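Local coordinates for protein precorrin-2 dehydrogenase (Bacillus megaterium, PDB 3DFZ) that oxidises precorrin-2 to sirohydrochlorin with NAD+ as acceptor, feeding siroheme and anaerobic adenosylcobalamin biosynthesis, at residues L27-R32 / K48-E53; A66-W71 / G75-K80; H194-E199 / L216-K221. All coordinates share one frame; numbering follows the deposited sequence. Where two conformers were deposited one is given.

Contact 1: L27-R32 / K48-E53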
loop_
_atom_site.group_PDB
_atom_site.type_symbol
_atom_site.label_atom_id
_atom_site.label_comp_id
_atom_site.label_asym_id
_atom_site.label_seq_id
_atom_site.Cartn_x
_atom_site.Cartn_y
_atom_site.Cartn_z
ATOM N N LEU B 27 3.037 -5.556 -2.670
ATOM C CA LEU B 27 3.299 -6.142 -3.966
ATOM C C LEU B 27 4.418 -7.178 -3.824
ATOM O O LEU B 27 5.515 -6.850 -3.333
ATOM C CB LEU B 27 3.690 -5.011 -4.928
ATOM C CG LEU B 27 3.910 -5.230 -6.417
ATOM C CD1 LEU B 27 2.662 -5.902 -7.066
ATOM C CD2 LEU B 27 4.196 -3.869 -7.040
ATOM N N ASP B 28 4.130 -8.427 -4.215
ATOM C CA ASP B 28 5.158 -9.463 -4.311
ATOM C C ASP B 28 5.827 -9.491 -5.693
ATOM O O ASP B 28 5.274 -10.009 -6.680
ATOM C CB ASP B 28 4.645 -10.861 -3.922
ATOM C CG ASP B 28 5.779 -11.878 -3.791
ATOM O OD1 ASP B 28 6.955 -11.479 -3.938
ATOM O OD2 ASP B 28 5.504 -13.072 -3.534
ATOM N N LEU B 29 7.034 -8.934 -5.714
ATOM C CA LEU B 29 7.913 -8.857 -6.886
ATOM C C LEU B 29 8.886 -10.044 -7.067
ATOM O O LEU B 29 9.647 -10.047 -8.021
ATOM C CB LEU B 29 8.732 -7.563 -6.832
ATOM C CG LEU B 29 8.045 -6.189 -6.812
ATOM C CD1 LEU B 29 9.080 -5.067 -6.662
ATOM C CD2 LEU B 29 7.164 -5.978 -8.041
ATOM N N LYS B 30 8.889 -11.024 -6.161
ATOM C CA LYS B 30 9.719 -12.236 -6.320
ATOM C C LYS B 30 9.560 -12.926 -7.691
ATOM O O LYS B 30 8.464 -13.368 -8.045
ATOM C CB LYS B 30 9.389 -13.232 -5.220
ATOM C CG LYS B 30 10.167 -14.532 -5.269
ATOM C CD LYS B 30 9.758 -15.398 -4.107
ATOM C CE LYS B 30 10.132 -16.865 -4.297
ATOM N NZ LYS B 30 11.540 -17.158 -3.863
ATOM N N GLY B 31 10.639 -13.008 -8.464
ATOM C CA GLY B 31 10.561 -13.646 -9.778
ATOM C C GLY B 31 9.722 -12.870 -10.802
ATOM O O GLY B 31 9.205 -13.453 -11.754
ATOM N N ARG B 32 9.592 -11.560 -10.608
ATOM C CA ARG B 32 9.004 -10.665 -11.614
ATOM C C ARG B 32 10.061 -9.709 -12.133
ATOM O O ARG B 32 10.931 -9.269 -11.381
ATOM C CB ARG B 32 7.879 -9.816 -11.020
ATOM C CG ARG B 32 6.896 -10.581 -10.219
ATOM C CD ARG B 32 6.010 -11.383 -11.132
ATOM N NE ARG B 32 4.955 -12.033 -10.365
ATOM C CZ ARG B 32 3.759 -12.360 -10.856
ATOM N NH1 ARG B 32 3.454 -12.082 -12.128
ATOM N NH2 ARG B 32 2.873 -12.963 -10.069
ATOM N N LYS B 48 16.567 0.576 -3.674
ATOM C CA LYS B 48 16.745 0.190 -2.273
ATOM C C LYS B 48 15.520 -0.512 -1.713
ATOM O O LYS B 48 15.651 -1.535 -1.060
ATOM C CB LYS B 48 17.077 1.403 -1.409
ATOM C CG LYS B 48 18.511 1.438 -0.934
ATOM C CD LYS B 48 19.035 2.884 -0.880
ATOM C CE LYS B 48 20.478 2.968 -0.354
ATOM N NZ LYS B 48 21.128 4.289 -0.675
ATOM N N GLY B 49 14.341 0.044 -1.990
ATOM C CA GLY B 49 13.054 -0.480 -1.526
ATOM C C GLY B 49 12.737 -1.898 -1.934
ATOM O O GLY B 49 12.099 -2.633 -1.176
ATOM N N PHE B 50 13.179 -2.310 -3.119
ATOM C CA PHE B 50 12.847 -3.667 -3.606
ATOM C C PHE B 50 14.052 -4.572 -3.957
ATOM O O PHE B 50 13.918 -5.608 -4.625
ATOM C CB PHE B 50 11.786 -3.620 -4.729
ATOM C CG PHE B 50 12.074 -2.612 -5.823
ATOM C CD1 PHE B 50 13.055 -2.864 -6.791
ATOM C CD2 PHE B 50 11.338 -1.430 -5.905
ATOM C CE1 PHE B 50 13.314 -1.939 -7.810
ATOM C CE2 PHE B 50 11.580 -0.493 -6.917
ATOM C CZ PHE B 50 12.579 -0.746 -7.875
ATOM N N LEU B 51 15.218 -4.192 -3.458
ATOM C CA LEU B 51 16.465 -4.904 -3.738
ATOM C C LEU B 51 16.538 -6.311 -3.102
ATOM O O LEU B 51 17.174 -7.227 -3.660
ATOM C CB LEU B 51 17.637 -4.034 -3.277
ATOM C CG LEU B 51 19.080 -4.389 -3.570
ATOM C CD1 LEU B 51 19.365 -4.385 -5.046
ATOM C CD2 LEU B 51 19.945 -3.362 -2.856
ATOM N N GLN B 52 15.894 -6.475 -1.946
ATOM C CA GLN B 52 15.829 -7.760 -1.267
ATOM C C GLN B 52 14.527 -8.519 -1.567
ATOM O O GLN B 52 14.120 -9.385 -0.780
ATOM C CB GLN B 52 15.959 -7.560 0.242
ATOM C CG GLN B 52 17.291 -6.996 0.686
ATOM C CD GLN B 52 17.129 -5.963 1.777
ATOM O OE1 GLN B 52 16.006 -5.632 2.172
ATOM N NE2 GLN B 52 18.248 -5.437 2.268
ATOM N N GLU B 53 13.880 -8.215 -2.694
ATOM C CA GLU B 53 12.544 -8.766 -2.996
ATOM C C GLU B 53 12.483 -9.938 -3.981
ATOM O O GLU B 53 11.394 -10.479 -4.224
ATOM C CB GLU B 53 11.572 -7.658 -3.438
ATOM C CG GLU B 53 11.312 -6.582 -2.373
ATOM C CD GLU B 53 10.586 -7.117 -1.130
ATOM O OE1 GLU B 53 9.573 -7.867 -1.270
ATOM O OE2 GLU B 53 11.032 -6.788 -0.010
HETATM O O HOH W 1 8.195 -7.847 -3.548
HETATM O O HOH W 2 8.995 -10.427 -2.400
#
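Leu29 swings CG opposite its carbonyl carbon (chi1 -60°) and extends beyond it (chi2 176°), which carries CD1 to 3.6 Å from Phe50 CB. The methyl meets the root of the aromatic side chain at a slant. Phe50 holds CG between its own backbone N and carbonyl carbon (chi1 48°), and this sets where the ring goes from there: it leads away from the loop to Val36 and Val96 of its own chain, and it meets Tyr23 of the second subunit edge-to-face.

Glu53 joins the opposite loop through water. One water takes the N-H of Leu29 and also bonds Leu27 O and Glu53 OE1, the last at 2.7 Å. A second links Glu53 OE1 to Asp28 OD1, and so stands between two acids whose OD1 and OE1 lie 5.2 Å apart and would probably repel each other. Asp28 OD1 has another task: Lys30 N meets it at 3.0 Å from above the carboxylate plane, making an Asx turn. Lys30 CA lies 3.2 Å from Glu53 O.

The type II turn at Leu29 to Arg32 leads into strand 33-37, and the type I turn at Phe50 to Glu53 carries the chain from helix 41-50 towards strand 56-60, as in the first beta-alpha-beta unit of a Rossmann-type NAD-binding domain.

Contact 2: A66-W71 / G75-K80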
loop_
_atom_site.group_PDB
_atom_site.type_symbol
_atom_site.label_atom_id
_atom_site.label_comp_id
_atom_site.label_asym_id
_atom_site.label_seq_id
_atom_site.Cartn_x
_atom_site.Cartn_y
_atom_site.Cartn_z
ATOM N N ALA B 66 26.982 5.426 -8.067
ATOM C CA ALA B 66 27.982 4.574 -7.419
ATOM C C ALA B 66 27.388 3.383 -6.634
ATOM O O ALA B 66 28.041 2.338 -6.455
ATOM C CB ALA B 66 28.838 5.427 -6.486
ATOM N N GLU B 67 26.169 3.581 -6.133
ATOM C CA GLU B 67 25.443 2.567 -5.377
ATOM C C GLU B 67 24.754 1.560 -6.299
ATOM O O GLU B 67 24.792 0.368 -6.033
ATOM C CB GLU B 67 24.451 3.211 -4.399
ATOM C CG GLU B 67 23.882 4.536 -4.872
ATOM C CD GLU B 67 24.415 5.734 -4.098
ATOM O OE1 GLU B 67 24.299 5.747 -2.853
ATOM O OE2 GLU B 67 24.935 6.671 -4.735
ATOM N N ILE B 68 24.137 2.037 -7.380
ATOM C CA ILE B 68 23.650 1.142 -8.419
ATOM C C ILE B 68 24.809 0.286 -8.987
ATOM O O ILE B 68 24.680 -0.930 -9.133
ATOM C CB ILE B 68 22.842 1.886 -9.522
ATOM C CG1 ILE B 68 21.635 2.617 -8.903
ATOM C CG2 ILE B 68 22.350 0.908 -10.587
ATOM C CD1 ILE B 68 20.945 3.655 -9.821
ATOM N N ASN B 69 25.946 0.930 -9.259
ATOM C CA ASN B 69 27.163 0.232 -9.670
ATOM C C ASN B 69 27.593 -0.867 -8.723
ATOM O O ASN B 69 27.909 -1.971 -9.164
ATOM C CB ASN B 69 28.308 1.223 -9.887
ATOM C CG ASN B 69 28.350 1.739 -11.290
ATOM O OD1 ASN B 69 28.697 1.003 -12.195
ATOM N ND2 ASN B 69 27.991 3.007 -11.493
ATOM N N GLU B 70 27.595 -0.569 -7.427
ATOM C CA GLU B 70 27.953 -1.552 -6.395
ATOM C C GLU B 70 26.955 -2.724 -6.347
ATOM O O GLU B 70 27.365 -3.880 -6.181
ATOM C CB GLU B 70 28.083 -0.875 -5.028
ATOM C CG GLU B 70 28.456 -1.790 -3.839
ATOM C CD GLU B 70 29.773 -2.594 -3.986
ATOM O OE1 GLU B 70 30.515 -2.462 -4.997
ATOM O OE2 GLU B 70 30.062 -3.385 -3.058
ATOM N N TRP B 71 25.665 -2.415 -6.488
ATOM C CA TRP B 71 24.611 -3.426 -6.577
ATOM C C TRP B 71 24.731 -4.286 -7.847
ATOM O O TRP B 71 24.530 -5.491 -7.803
ATOM C CB TRP B 71 23.222 -2.771 -6.520
ATOM C CG TRP B 71 22.887 -2.138 -5.186
ATOM C CD1 TRP B 71 23.248 -2.588 -3.948
ATOM C CD2 TRP B 71 22.098 -0.957 -4.971
ATOM N NE1 TRP B 71 22.736 -1.762 -2.977
ATOM C CE2 TRP B 71 22.026 -0.753 -3.573
ATOM C CE3 TRP B 71 21.433 -0.059 -5.822
ATOM C CZ2 TRP B 71 21.324 0.328 -3.000
ATOM C CZ3 TRP B 71 20.728 1.017 -5.250
ATOM C CH2 TRP B 71 20.691 1.199 -3.854
ATOM N N GLY B 75 25.837 -8.249 -8.143
ATOM C CA GLY B 75 24.945 -9.148 -8.895
ATOM C C GLY B 75 23.562 -9.204 -8.278
ATOM O O GLY B 75 23.061 -10.283 -7.944
ATOM N N GLN B 76 22.954 -8.032 -8.114
ATOM C CA GLN B 76 21.602 -7.912 -7.539
ATOM C C GLN B 76 20.664 -7.302 -8.557
ATOM O O GLN B 76 19.454 -7.390 -8.437
ATOM C CB GLN B 76 21.645 -7.049 -6.287
ATOM C CG GLN B 76 22.409 -7.707 -5.158
ATOM C CD GLN B 76 22.738 -6.745 -4.057
ATOM O OE1 GLN B 76 23.581 -5.860 -4.216
ATOM N NE2 GLN B 76 22.078 -6.907 -2.930
ATOM N N LEU B 77 21.248 -6.656 -9.557
ATOM C CA LEU B 77 20.481 -6.074 -10.641
ATOM C C LEU B 77 21.321 -6.080 -11.907
ATOM O O LEU B 77 22.521 -6.338 -11.836
ATOM C CB LEU B 77 20.006 -4.660 -10.285
ATOM C CG LEU B 77 20.978 -3.615 -9.750
ATOM C CD1 LEU B 77 21.878 -3.038 -10.885
ATOM C CD2 LEU B 77 20.162 -2.522 -9.010
ATOM N N ARG B 78 20.668 -5.833 -13.046
ATOM C CA ARG B 78 21.335 -5.565 -14.320
ATOM C C ARG B 78 21.199 -4.090 -14.771
ATOM O O ARG B 78 20.143 -3.466 -14.616
ATOM C CB ARG B 78 20.808 -6.517 -15.416
ATOM C CG ARG B 78 21.149 -6.073 -16.837
ATOM C CD ARG B 78 20.949 -7.162 -17.874
ATOM N NE ARG B 78 19.562 -7.331 -18.281
ATOM C CZ ARG B 78 18.966 -6.639 -19.249
ATOM N NH1 ARG B 78 19.631 -5.695 -19.905
ATOM N NH2 ARG B 78 17.691 -6.886 -19.555
ATOM N N VAL B 79 22.274 -3.553 -15.337
ATOM C CA VAL B 79 22.299 -2.195 -15.868
ATOM C C VAL B 79 22.372 -2.198 -17.419
ATOM O O VAL B 79 23.095 -3.002 -18.026
ATOM C CB VAL B 79 23.490 -1.367 -15.272
ATOM C CG1 VAL B 79 23.468 0.071 -15.779
ATOM C CG2 VAL B 79 23.444 -1.359 -13.756
ATOM N N LYS B 80 21.579 -1.317 -18.027
ATOM C CA LYS B 80 21.558 -1.059 -19.468
ATOM C C LYS B 80 22.010 0.401 -19.608
ATOM O O LYS B 80 21.274 1.321 -19.242
ATOM C CB LYS B 80 20.136 -1.292 -19.988
ATOM C CG LYS B 80 19.910 -1.351 -21.492
ATOM C CD LYS B 80 19.081 -2.635 -21.779
ATOM C CE LYS B 80 18.288 -2.643 -23.105
ATOM N NZ LYS B 80 19.109 -2.695 -24.365
#
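Trp71 and Gln76 cross obliquely, the indole and the amide turned 77° apart, so the two flat groups do not stack. Gln76 sends its amide oxygen back over the helix end: OE1 lies 3.3 Å from Trp71 CD1. This reach follows from CG standing opposite the carbonyl carbon (chi1 -67°) with the chain extended beyond it. On one face of the indole, towards its rim, sits the carbonyl oxygen of Glu67, one turn back in the helix. Replacing Gln76 with an alanine would remove the amide, and is likely to open a gap beside Trp71 CD1.

The backbone bond here runs from Gln76 N to Trp71 O at 3.0 Å, its donor tilted 23° from the carbonyl plane. It belongs to a Schellman motif in which Gly75, with positive phi, ends helix 66-73 and turns the chain into strand 77-80. Helix and strand are the last two elements of the beta-alpha-beta unit that begins with strand 56-60, and strand 77-80 is the outermost on its side of the parallel sheet within the chain.

Deeper in, the contact is aliphatic. Leu77 spreads its two methyls along the helix: CD2 rests 4.0 Å from Trp71 CB, and CD1 lies 4.0 Å from Ile68 CG2. Ile68 crosses Leu77 at about a right angle, and it does the same with Val79, whose CG2 also meets Ile68 CG2 at 4.0 Å. Thr44 of helix 41-50 also touches both Ile68 and Trp71.

Contact 3: H194-E199 / L216-K221; sequences HELLTE and LQQIEK
Leu196 and Ile219 form the apolar part of this contact between two helices of the all-helical C-terminal region, where the end of helix 209-218 comes alongside helix 190-199. The two side chains slide past each other in opposite directions. One methyl from each does the touching, Leu196 CD2 lying 4.1 Å from Ile219 CG2.

On the leucine, CG stands opposite the carbonyl carbon and beside the backbone N (chi1 -75°), which brings CD2 to the isoleucine. Ile219 is the first residue to leave the helical conformation. Its CG1 is lodged between the backbone N and the carbonyl carbon (chi1 62°), which leaves CG2 opposite the carbonyl carbon and facing the leucine. Both residues are buried. Phe215 of the same helix, one turn before Ile219, also packs on Leu196, while Leu182 of helix 168-184 lies against Ile219. On another side of helix 190-199, His194 and Thr198 pack on Leu152 of the second subunit, so this helix also takes part in the dimer contact.

Next to the apolar pair lies a polar fringe made of two long side chains. Gln218 and Glu199 both stretch out straight, each with CG opposite its backbone N, and they come at each other from opposite directions. Their flat ends do not lie parallel; carboxylate and amide planes are 66° apart. Gln218 NE2 also comes within 4.2 Å of Leu196 CD2. Glu199 OE1 and Gln218 NE2 stop 4.1 Å apart, too far for a direct hydrogen bond.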
loop_
_atom_site.group_PDB
_atom_site.type_symbol
_atom_site.label_atom_id
_atom_site.label_comp_id
_atom_site.label_asym_id
_atom_site.label_seq_id
_atom_site.Cartn_x
_atom_site.Cartn_y
_atom_site.Cartn_z
ATOM N N HIS B 194 -5.763 -18.511 19.931
ATOM C CA HIS B 194 -6.301 -17.172 19.711
ATOM C C HIS B 194 -6.337 -16.358 21.005
ATOM O O HIS B 194 -6.010 -15.170 21.025
ATOM C CB HIS B 194 -7.706 -17.276 19.100
ATOM C CG HIS B 194 -8.373 -15.950 18.886
ATOM N ND1 HIS B 194 -9.381 -15.483 19.709
ATOM C CD2 HIS B 194 -8.167 -14.984 17.946
ATOM C CE1 HIS B 194 -9.770 -14.291 19.281
ATOM N NE2 HIS B 194 -9.050 -13.965 18.215
ATOM N N GLU B 195 -6.755 -17.015 22.078
ATOM C CA GLU B 195 -6.888 -16.396 23.381
ATOM C C GLU B 195 -5.517 -15.913 23.837
ATOM O O GLU B 195 -5.384 -14.799 24.343
ATOM C CB GLU B 195 -7.449 -17.430 24.361
ATOM C CG GLU B 195 -8.062 -16.881 25.652
ATOM C CD GLU B 195 -9.078 -17.860 26.272
ATOM O OE1 GLU B 195 -10.032 -18.248 25.550
ATOM O OE2 GLU B 195 -8.925 -18.246 27.468
ATOM N N LEU B 196 -4.517 -16.775 23.657
ATOM C CA LEU B 196 -3.133 -16.496 24.014
ATOM C C LEU B 196 -2.563 -15.326 23.205
ATOM O O LEU B 196 -2.008 -14.397 23.767
ATOM C CB LEU B 196 -2.261 -17.754 23.838
ATOM C CG LEU B 196 -2.390 -18.862 24.889
ATOM C CD1 LEU B 196 -1.735 -20.169 24.420
ATOM C CD2 LEU B 196 -1.816 -18.409 26.248
ATOM N N LEU B 197 -2.723 -15.381 21.887
ATOM C CA LEU B 197 -2.265 -14.303 21.008
ATOM C C LEU B 197 -3.004 -12.951 21.202
ATOM O O LEU B 197 -2.439 -11.889 20.908
ATOM C CB LEU B 197 -2.287 -14.765 19.548
ATOM C CG LEU B 197 -1.301 -15.878 19.172
ATOM C CD1 LEU B 197 -1.828 -16.718 18.010
ATOM C CD2 LEU B 197 0.055 -15.325 18.851
ATOM N N THR B 198 -4.236 -13.003 21.722
ATOM C CA THR B 198 -5.016 -11.805 22.093
ATOM C C THR B 198 -4.503 -11.182 23.382
ATOM O O THR B 198 -4.392 -9.956 23.498
ATOM C CB THR B 198 -6.514 -12.155 22.316
ATOM O OG1 THR B 198 -6.986 -12.888 21.192
ATOM C CG2 THR B 198 -7.368 -10.906 22.461
ATOM N N GLU B 199 -4.216 -12.059 24.341
ATOM C CA GLU B 199 -3.863 -11.735 25.723
ATOM C C GLU B 199 -2.708 -10.718 25.811
ATOM O O GLU B 199 -2.694 -9.831 26.665
ATOM C CB GLU B 199 -3.479 -13.045 26.435
ATOM C CG GLU B 199 -3.267 -12.940 27.935
ATOM C CD GLU B 199 -3.505 -14.257 28.660
ATOM O OE1 GLU B 199 -2.633 -15.161 28.550
ATOM O OE2 GLU B 199 -4.566 -14.390 29.347
ATOM N N LEU B 216 6.360 -15.914 28.268
ATOM C CA LEU B 216 7.212 -16.858 27.534
ATOM C C LEU B 216 7.375 -18.153 28.315
ATOM O O LEU B 216 7.217 -19.230 27.742
ATOM C CB LEU B 216 8.602 -16.269 27.218
ATOM C CG LEU B 216 8.603 -15.122 26.216
ATOM C CD1 LEU B 216 9.912 -14.336 26.269
ATOM C CD2 LEU B 216 8.288 -15.629 24.784
ATOM N N GLN B 217 7.685 -18.037 29.613
ATOM C CA GLN B 217 7.813 -19.189 30.502
ATOM C C GLN B 217 6.505 -19.978 30.573
ATOM O O GLN B 217 6.515 -21.202 30.620
ATOM C CB GLN B 217 8.183 -18.749 31.934
ATOM C CG GLN B 217 9.534 -18.049 32.109
ATOM C CD GLN B 217 9.865 -17.776 33.587
ATOM O OE1 GLN B 217 10.167 -18.708 34.349
ATOM N NE2 GLN B 217 9.791 -16.498 33.996
ATOM N N GLN B 218 5.385 -19.263 30.610
ATOM C CA GLN B 218 4.066 -19.869 30.718
ATOM C C GLN B 218 3.706 -20.759 29.521
ATOM O O GLN B 218 3.234 -21.883 29.698
ATOM C CB GLN B 218 3.008 -18.790 30.911
ATOM C CG GLN B 218 1.587 -19.243 30.625
ATOM C CD GLN B 218 0.593 -18.134 30.805
ATOM O OE1 GLN B 218 0.912 -17.100 31.404
ATOM N NE2 GLN B 218 -0.638 -18.341 30.303
ATOM N N ILE B 219 3.933 -20.249 28.313
ATOM C CA ILE B 219 3.640 -21.000 27.088
ATOM C C ILE B 219 4.655 -22.110 26.813
ATOM O O ILE B 219 4.598 -22.771 25.779
ATOM C CB ILE B 219 3.426 -20.074 25.850
ATOM C CG1 ILE B 219 4.683 -19.248 25.526
ATOM C CG2 ILE B 219 2.188 -19.212 26.061
ATOM C CD1 ILE B 219 4.566 -18.353 24.277
ATOM N N GLU B 220 5.566 -22.332 27.758
ATOM C CA GLU B 220 6.524 -23.433 27.662
ATOM C C GLU B 220 5.891 -24.745 28.105
ATOM O O GLU B 220 6.061 -25.760 27.441
ATOM C CB GLU B 220 7.787 -23.127 28.473
ATOM C CG GLU B 220 8.709 -22.094 27.809
ATOM C CD GLU B 220 9.610 -22.709 26.737
ATOM O OE1 GLU B 220 10.315 -23.720 27.036
ATOM O OE2 GLU B 220 9.608 -22.172 25.602
ATOM N N LYS B 221 5.140 -24.689 29.211
ATOM C CA LYS B 221 4.396 -25.820 29.798
ATOM C C LYS B 221 3.473 -26.599 28.832
ATOM O O LYS B 221 3.238 -27.803 29.013
ATOM C CB LYS B 221 3.571 -25.300 30.988
ATOM C CG LYS B 221 2.564 -26.280 31.593
ATOM C CD LYS B 221 3.059 -26.917 32.898
ATOM C CE LYS B 221 1.861 -27.455 33.683
ATOM N NZ LYS B 221 2.157 -27.737 35.106
#

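Overall arrangement
Contacts 1 and 2 are neighbours in the NAD-binding domain; Leu51 and Lys48 of 48-53 pack on Trp71, and Leu51 also on Gln76. Contact 3 stands apart in the C-terminal helices, its centre about 46 Å from that of contact 2, on the opposite side of the chain's centre. All three are partly buried, but contact 1 lies deepest, about 9 Å from the chain's centre, against 19 Å for contact 2 and 30 Å for contact 3, centre to centre. Contacts 2 and 3 pair aliphatic packing with polar side chains beside it, whereas contact 1 has charged, water-bridged Glu53 at its middle beside the Leu29-Phe50 pair. Contacts 1 and 3 also touch the second subunit; contact 2 does not.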